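L-2,4-diaminobutyric acid acetyltransferase (PDB 6SLL) catalyses the transfer of an acetyl group from acetyl-coenzyme A to L-2,4-diaminobutyrate in the biosynthesis of the chemical chaperone ectoine. Local coordinates at residues S75-P80 and T85-Q90; I122-S127 and R135-Y140. All blocks are in the same frame, centred on the assembly; numbering follows the deposited sequence.

Contact 1 (S75-P80 and T85-Q90). With DAB (2,4-diaminobutyric acid), chain G.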
loop_
_atom_site.group_PDB
_atom_site.type_symbol
_atom_site.label_atom_id
_atom_site.label_comp_id
_atom_site.label_asym_id
_atom_site.label_seq_id
_atom_site.Cartn_x
_atom_site.Cartn_y
_atom_site.Cartn_z
ATOM N N SER B 75 -7.168 -6.631 3.379
ATOM C CA SER B 75 -5.843 -6.380 2.865
ATOM C C SER B 75 -4.802 -6.585 3.978
ATOM O O SER B 75 -5.002 -6.169 5.133
ATOM C CB SER B 75 -5.715 -4.991 2.342
ATOM O OG SER B 75 -6.153 -4.019 3.265
ATOM N N ALA B 76 -3.682 -7.209 3.608
ATOM C CA ALA B 76 -2.597 -7.389 4.550
ATOM C C ALA B 76 -1.349 -7.539 3.762
ATOM O O ALA B 76 -1.311 -7.831 2.565
ATOM C CB ALA B 76 -2.829 -8.638 5.404
ATOM N N PHE B 77 -0.187 -7.421 4.465
ATOM C CA PHE B 77 1.148 -7.618 3.878
ATOM C C PHE B 77 2.104 -8.021 4.949
ATOM O O PHE B 77 1.930 -7.633 6.134
ATOM C CB PHE B 77 1.643 -6.397 3.082
ATOM C CG PHE B 77 1.693 -5.138 3.907
ATOM C CD1 PHE B 77 2.732 -4.852 4.784
ATOM C CD2 PHE B 77 0.670 -4.224 3.849
ATOM C CE1 PHE B 77 2.727 -3.706 5.581
ATOM C CE2 PHE B 77 0.698 -3.064 4.621
ATOM C CZ PHE B 77 1.705 -2.790 5.484
ATOM N N ARG B 78 3.109 -8.816 4.619
ATOM C CA ARG B 78 4.168 -9.084 5.571
ATOM C C ARG B 78 5.094 -7.882 5.668
ATOM O O ARG B 78 5.464 -7.278 4.670
ATOM C CB ARG B 78 4.941 -10.348 5.200
ATOM C CG ARG B 78 4.048 -11.523 5.168
ATOM C CD ARG B 78 4.449 -12.766 5.240
ATOM N NE ARG B 78 5.306 -13.204 6.352
ATOM C CZ ARG B 78 5.487 -14.452 6.610
ATOM N NH1 ARG B 78 4.923 -15.383 5.898
ATOM N NH2 ARG B 78 6.363 -14.799 7.564
ATOM N N SER B 79 5.460 -7.491 6.902
ATOM C CA SER B 79 6.324 -6.308 7.051
ATOM C C SER B 79 7.674 -6.558 6.395
ATOM O O SER B 79 8.336 -7.496 6.780
ATOM C CB SER B 79 6.446 -6.063 8.563
ATOM O OG SER B 79 7.418 -5.035 8.748
ATOM N N PRO B 80 8.110 -5.665 5.536
ATOM C CA PRO B 80 9.410 -5.932 4.889
ATOM C C PRO B 80 10.576 -6.061 5.829
ATOM O O PRO B 80 11.410 -7.016 5.666
ATOM C CB PRO B 80 9.550 -4.721 3.943
ATOM C CG PRO B 80 8.156 -4.417 3.539
ATOM C CD PRO B 80 7.346 -4.641 4.803
ATOM N N THR B 85 5.975 -10.590 11.015
ATOM C CA THR B 85 4.778 -9.813 11.294
ATOM C C THR B 85 3.901 -9.664 10.036
ATOM O O THR B 85 4.444 -9.179 9.033
ATOM C CB THR B 85 5.133 -8.447 11.861
ATOM O OG1 THR B 85 5.740 -8.653 13.159
ATOM C CG2 THR B 85 3.914 -7.579 12.032
ATOM N N LEU B 86 2.655 -10.024 10.137
ATOM C CA LEU B 86 1.658 -9.691 9.106
ATOM C C LEU B 86 0.892 -8.449 9.593
ATOM O O LEU B 86 0.283 -8.463 10.650
ATOM C CB LEU B 86 0.705 -10.838 8.926
ATOM C CG LEU B 86 -0.337 -10.648 7.830
ATOM C CD1 LEU B 86 0.255 -10.813 6.451
ATOM C CD2 LEU B 86 -1.489 -11.630 7.992
ATOM N N PHE B 87 0.931 -7.381 8.763
ATOM C CA PHE B 87 0.135 -6.185 9.046
ATOM C C PHE B 87 -1.203 -6.314 8.329
ATOM O O PHE B 87 -1.214 -6.499 7.092
ATOM C CB PHE B 87 0.883 -4.927 8.570
ATOM C CG PHE B 87 0.102 -3.684 8.948
ATOM C CD1 PHE B 87 0.191 -3.168 10.189
ATOM C CD2 PHE B 87 -0.698 -3.067 8.045
ATOM C CE1 PHE B 87 -0.505 -2.052 10.551
ATOM C CE2 PHE B 87 -1.405 -1.925 8.390
ATOM C CZ PHE B 87 -1.309 -1.436 9.678
ATOM N N VAL B 88 -2.283 -6.239 9.092
ATOM C CA VAL B 88 -3.609 -6.271 8.533
ATOM C C VAL B 88 -4.071 -4.847 8.397
ATOM O O VAL B 88 -4.158 -4.092 9.423
ATOM C CB VAL B 88 -4.591 -7.121 9.316
ATOM C CG1 VAL B 88 -5.971 -7.010 8.750
ATOM C CG2 VAL B 88 -4.110 -8.559 9.373
ATOM N N TRP B 89 -4.315 -4.373 7.176
ATOM C CA TRP B 89 -4.582 -2.994 6.839
ATOM C C TRP B 89 -6.037 -2.682 6.925
ATOM O O TRP B 89 -6.448 -1.899 7.818
ATOM C CB TRP B 89 -3.950 -2.689 5.486
ATOM C CG TRP B 89 -4.054 -1.278 5.009
ATOM C CD1 TRP B 89 -4.661 -0.189 5.610
ATOM C CD2 TRP B 89 -3.501 -0.795 3.775
ATOM N NE1 TRP B 89 -4.512 0.882 4.782
ATOM C CE2 TRP B 89 -3.830 0.544 3.651
ATOM C CE3 TRP B 89 -2.782 -1.405 2.776
ATOM C CZ2 TRP B 89 -3.428 1.319 2.583
ATOM C CZ3 TRP B 89 -2.347 -0.627 1.693
ATOM C CH2 TRP B 89 -2.702 0.707 1.619
ATOM N N GLN B 90 -6.895 -3.237 6.057
ATOM C CA GLN B 90 -8.342 -2.950 6.101
ATOM C C GLN B 90 -9.111 -4.266 6.107
ATOM O O GLN B 90 -8.801 -5.171 5.313
ATOM C CB GLN B 90 -8.777 -2.071 4.910
ATOM C CG GLN B 90 -8.153 -0.688 4.964
ATOM C CD GLN B 90 -8.598 0.240 3.875
ATOM O OE1 GLN B 90 -8.496 -0.082 2.697
ATOM N NE2 GLN B 90 -9.105 1.386 4.258
HETATM N N DAB G . -8.546 3.523 9.375
HETATM C CA DAB G . -7.416 2.806 8.711
HETATM C C DAB G . -7.848 2.479 7.298
HETATM O O DAB G . -6.951 2.139 6.535
HETATM C CB DAB G . -7.011 1.547 9.486
HETATM C CG DAB G . -8.010 0.433 9.470
HETATM N ND DAB G . -7.473 -0.720 10.254
HETATM O OXT DAB G . -9.031 2.532 6.982
HETATM O O HOH W 1 -6.278 -1.603 2.063
#
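Phe77 and Phe87 lie side by side and point the same way from neighbouring strands of the antiparallel beta hairpin 69-78/85-93, part of the central sheet of this GNAT-fold enzyme. Phe77 has CG between its backbone N and carbonyl carbon (chi1 58°), which lays its ring beside Phe87, whose CB sits over the ring face, 4.1 Å from the Phe77 centroid. The two ring planes are turned 31° against each other, and Phe77 CZ comes to 3.5 Å from Phe87 CD2. Beneath the rings Phe77 and Phe87 form a hydrogen-bonded pair, each N-H meeting the other's carbonyl. Trp89 brings CE3 to the edge of the Phe77 ring. The second subunit packs against this aromatic face, with its Phe57, Tyr56 and Tyr48 meeting Phe77, Phe87 and Trp89. On the reverse face Ala76 CB touches Leu86 CD1, and both residues pack against Leu110 of helix 102-112.

Toward the substrate the pairing breaks into a beta bulge, in which Trp89 and Gln90 stand opposite Ser75: Trp89 N donates to Ser75 O (2.8 Å) and Ser75 N to Gln90 O (2.9 Å), while Gln90 N turns to Ser75 OG. The bulge carbonyl, Trp89 O, accepts a hydrogen bond from the side-chain amine ND of diaminobutyrate at 2.9 Å. Gln90, extended beyond CG, donates from NE2 to the substrate's carboxylate OXT at 3.0 Å in a fairly straight bond (163°), while Tyr50 OH and Asp43 O hold the same amide. With an alanine here the amide is gone, and the substrate carboxylate would probably lose this donor and be held less firmly in orientation. One water lies over the centre of the Trp89 ring and links Ser75 OG, 2.7 Å away, to Gln90 OE1, to which it donates.

Contact 2 (I122-S127 and R135-Y140). With COA (coenzyme A), chain F.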
loop_
_atom_site.group_PDB
_atom_site.type_symbol
_atom_site.label_atom_id
_atom_site.label_comp_id
_atom_site.label_asym_id
_atom_site.label_seq_id
_atom_site.Cartn_x
_atom_site.Cartn_y
_atom_site.Cartn_z
ATOM N N ILE B 122 0.346 -10.759 14.292
ATOM C CA ILE B 122 -0.432 -9.823 13.505
ATOM C C ILE B 122 -0.288 -8.461 14.154
ATOM O O ILE B 122 -0.432 -8.334 15.396
ATOM C CB ILE B 122 -1.884 -10.231 13.434
ATOM C CG1 ILE B 122 -2.071 -11.472 12.550
ATOM C CG2 ILE B 122 -2.749 -9.090 13.009
ATOM C CD1 ILE B 122 -3.488 -12.058 12.632
ATOM N N GLU B 123 -0.148 -7.415 13.330
ATOM C CA GLU B 123 -0.309 -6.014 13.701
ATOM C C GLU B 123 -1.471 -5.408 13.002
ATOM O O GLU B 123 -1.556 -5.705 11.761
ATOM C CB GLU B 123 1.034 -5.196 13.418
ATOM C CG GLU B 123 2.117 -5.437 14.439
ATOM C CD GLU B 123 3.369 -4.733 14.232
ATOM O OE1 GLU B 123 4.367 -5.059 14.945
ATOM O OE2 GLU B 123 3.492 -3.809 13.357
ATOM N N THR B 124 -2.251 -4.555 13.624
ATOM C CA THR B 124 -3.354 -3.851 12.964
ATOM C C THR B 124 -3.670 -2.652 13.843
ATOM O O THR B 124 -3.405 -2.724 15.025
ATOM C CB THR B 124 -4.548 -4.780 12.749
ATOM O OG1 THR B 124 -5.436 -4.212 11.822
ATOM C CG2 THR B 124 -5.265 -5.119 14.023
ATOM N N THR B 125 -4.270 -1.640 13.263
ATOM C CA THR B 125 -4.743 -0.561 14.149
ATOM C C THR B 125 -6.263 -0.544 14.140
ATOM O O THR B 125 -6.913 -0.837 13.126
ATOM C CB THR B 125 -4.181 0.801 13.722
ATOM O OG1 THR B 125 -4.754 1.273 12.493
ATOM C CG2 THR B 125 -2.715 0.845 13.685
ATOM N N VAL B 126 -6.846 -0.211 15.324
ATOM C CA VAL B 126 -8.292 -0.264 15.426
ATOM C C VAL B 126 -8.762 0.974 16.252
ATOM O O VAL B 126 -8.496 1.006 17.471
ATOM C CB VAL B 126 -8.798 -1.534 16.082
ATOM C CG1 VAL B 126 -10.332 -1.539 15.963
ATOM C CG2 VAL B 126 -8.245 -2.771 15.459
ATOM N N SER B 127 -9.519 1.813 15.713
ATOM C CA SER B 127 -9.829 2.916 16.454
ATOM C C SER B 127 -10.858 2.614 17.470
ATOM O O SER B 127 -11.473 1.477 17.564
ATOM C CB SER B 127 -10.345 3.968 15.499
ATOM O OG SER B 127 -9.397 4.576 14.434
ATOM N N ARG B 135 -13.732 -6.441 18.439
ATOM C CA ARG B 135 -14.164 -7.825 18.808
ATOM C C ARG B 135 -13.623 -8.859 17.859
ATOM O O ARG B 135 -13.241 -10.000 18.286
ATOM C CB ARG B 135 -15.621 -7.940 18.865
ATOM C CG ARG B 135 -16.145 -7.293 20.043
ATOM C CD ARG B 135 -15.553 -7.920 21.343
ATOM N NE ARG B 135 -15.402 -9.433 21.351
ATOM C CZ ARG B 135 -14.412 -10.175 22.025
ATOM N NH1 ARG B 135 -13.417 -9.565 22.740
ATOM N NH2 ARG B 135 -14.455 -11.539 21.941
ATOM N N LEU B 136 -13.522 -8.536 16.543
ATOM C CA LEU B 136 -12.960 -9.481 15.575
ATOM C C LEU B 136 -11.579 -9.893 16.017
ATOM O O LEU B 136 -11.212 -11.082 16.095
ATOM C CB LEU B 136 -12.924 -8.834 14.227
ATOM C CG LEU B 136 -12.199 -9.634 13.161
ATOM C CD1 LEU B 136 -12.912 -10.927 12.841
ATOM C CD2 LEU B 136 -12.086 -8.748 11.937
ATOM N N PHE B 137 -10.692 -8.875 16.267
ATOM C CA PHE B 137 -9.293 -9.184 16.482
ATOM C C PHE B 137 -9.078 -9.739 17.913
ATOM O O PHE B 137 -8.289 -10.687 18.076
ATOM C CB PHE B 137 -8.416 -7.975 16.253
ATOM C CG PHE B 137 -8.267 -7.708 14.789
ATOM C CD1 PHE B 137 -7.397 -8.482 14.018
ATOM C CD2 PHE B 137 -8.927 -6.691 14.195
ATOM C CE1 PHE B 137 -7.243 -8.288 12.713
ATOM C CE2 PHE B 137 -8.765 -6.455 12.816
ATOM C CZ PHE B 137 -7.950 -7.275 12.112
ATOM N N LEU B 138 -9.714 -9.139 18.937
ATOM C CA LEU B 138 -9.513 -9.668 20.241
ATOM C C LEU B 138 -10.149 -11.021 20.435
ATOM O O LEU B 138 -9.543 -11.920 21.071
ATOM C CB LEU B 138 -10.011 -8.739 21.303
ATOM C CG LEU B 138 -9.321 -7.370 21.364
ATOM C CD1 LEU B 138 -9.987 -6.495 22.420
ATOM C CD2 LEU B 138 -7.813 -7.538 21.683
ATOM N N GLY B 139 -11.245 -11.272 19.764
ATOM C CA GLY B 139 -11.868 -12.641 19.735
ATOM C C GLY B 139 -11.010 -13.657 19.076
ATOM O O GLY B 139 -10.897 -14.820 19.480
ATOM N N TYR B 140 -10.355 -13.310 17.962
ATOM C CA TYR B 140 -9.407 -14.222 17.303
ATOM C C TYR B 140 -8.299 -14.601 18.251
ATOM O O TYR B 140 -7.968 -15.823 18.376
ATOM C CB TYR B 140 -8.876 -13.517 16.035
ATOM C CG TYR B 140 -7.965 -14.383 15.207
ATOM C CD1 TYR B 140 -8.458 -15.433 14.509
ATOM C CD2 TYR B 140 -6.678 -14.140 15.109
ATOM C CE1 TYR B 140 -7.652 -16.215 13.737
ATOM C CE2 TYR B 140 -5.831 -14.957 14.417
ATOM C CZ TYR B 140 -6.300 -16.054 13.704
ATOM O OH TYR B 140 -5.419 -16.818 12.997
HETATM N N1A COA F . -22.411 -6.206 17.504
HETATM C C2A COA F . -21.830 -7.072 18.347
HETATM N N3A COA F . -20.846 -7.937 18.090
HETATM C C4A COA F . -20.461 -7.912 16.783
HETATM C C5A COA F . -20.977 -7.033 15.840
HETATM C C6A COA F . -21.994 -6.129 16.209
HETATM N N6A COA F . -22.584 -5.288 15.411
HETATM N N7A COA F . -20.398 -7.332 14.614
HETATM C C8A COA F . -19.507 -8.284 14.845
HETATM N N9A COA F . -19.504 -8.625 16.158
HETATM C C1B COA F . -18.665 -9.569 16.757
HETATM C C2B COA F . -19.127 -11.010 16.512
HETATM O O2B COA F . -20.063 -11.407 17.458
HETATM C C3B COA F . -17.774 -11.698 16.493
HETATM O O3B COA F . -17.289 -11.738 17.900
HETATM P P3B COA F . -17.348 -13.109 18.768
HETATM O O7A COA F . -16.229 -13.892 18.048
HETATM O O8A COA F . -17.162 -12.642 20.220
HETATM O O9A COA F . -18.552 -14.041 18.236
HETATM C C4B COA F . -16.884 -10.685 15.825
HETATM O O4B COA F . -17.387 -9.410 16.140
HETATM C C5B COA F . -16.722 -11.035 14.344
HETATM O O5B COA F . -18.024 -11.126 13.718
HETATM P P1A COA F . -18.218 -11.338 12.154
HETATM O O1A COA F . -19.633 -11.692 11.928
HETATM O O2A COA F . -17.153 -12.205 11.597
HETATM O O3A COA F . -17.975 -9.821 11.668
HETATM P P2A COA F . -18.547 -9.153 10.315
HETATM O O4A COA F . -18.452 -10.106 9.187
HETATM O O5A COA F . -19.888 -8.559 10.605
HETATM O O6A COA F . -17.496 -8.033 10.057
HETATM C CBP COA F . -16.458 -5.899 10.473
HETATM C CCP COA F . -16.933 -7.189 11.090
HETATM C CDP COA F . -15.642 -5.132 11.555
HETATM C CEP COA F . -15.587 -6.194 9.305
HETATM C CAP COA F . -17.739 -5.113 10.040
HETATM O OAP COA F . -18.465 -4.745 11.244
HETATM C C9P COA F . -17.510 -3.884 9.231
HETATM O O9P COA F . -17.040 -3.877 8.079
HETATM N N8P COA F . -17.871 -2.747 9.883
HETATM C C7P COA F . -17.821 -1.446 9.427
HETATM C C6P COA F . -19.002 -0.551 10.070
HETATM C C5P COA F . -18.709 -0.097 11.461
HETATM O O5P COA F . -18.317 -0.966 12.317
HETATM N N4P COA F . -18.947 1.045 11.788
HETATM C C3P COA F . -18.725 1.580 13.197
HETATM C C2P COA F . -18.962 3.277 13.117
HETATM S S1P COA F . -20.709 3.518 13.019
#
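Thr124 and Phe137 reach for each other from opposite directions, the methyl of the threonine meeting the phenyl ring where helix 131-144 packs on strand 121-125 of the GNAT fold. The helical segment starts at Arg135, which faces coenzyme A instead of the strand. Its bent side chain turns the edge of the guanidinium to O8A of the 3'-phosphate, which lies in the guanidinium plane and takes a weak but straight bond of 3.4 Å from NH2 (168°). Gly139 N lies over one face of this group, and NH1 has a second partner in a salt bridge to Glu142. The aliphatic base also contributes: Arg135 CB is 3.6 Å from the ribose oxygen O4B of the cofactor. Leu136 follows on the cofactor side, with CD1 at 4.1 Å from C5B, and its CD2 lies over one face of the Phe137 ring, toward the rim.

Phe137 turns back to the sheet and is held between that leucine and the strand. Thr124 CG2 sits over the centre of the opposite ring face, 3.7 Å from the centroid and 2° off the ring normal, a CH-pi contact. Thr124 has OG1 anti to the backbone N (chi1 -164°), which leaves CG2 to meet the ring while OG1 bonds to Val88 O on the adjoining strand. Val126 CG2 approaches the same ring at CD2 (4.2 Å). One turn on, Tyr140 crosses Ile122 at about a right angle, its CE2 lying 4.1 Å from Ile122 CD1; Met111 of helix 102-112 touches both residues.

Between the two segments the contacts are apolar and CH-pi, without a hydrogen bond, although Arg134, just before the helical segment, bonds to Val126 O. Arg135 turns its charge to the cofactor phosphate, while the Thr124 hydroxyl is used within the sheet, leaving its methyl for the ring.

In the fold
Along the chain contact 1 is complete before contact 2 begins, and their centres lie 13 Å apart within the GNAT fold. They meet in the mixed beta-sheet, where strand 85-93 runs antiparallel to strand 69-78 on one side and parallel to strand 121-125 on the other. Contact 1 is therefore strand pairing within the sheet, whereas contact 2 adds helix 131-144 to a face of it. Helix 102-112 packs against residues of both contacts. Between them they supply Trp89, Gln90 and Thr125 to the diaminobutyrate pocket and Arg135 and Leu136 to the coenzyme A pocket, and both also touch the second subunit, which places substrate binding close to the dimer interface.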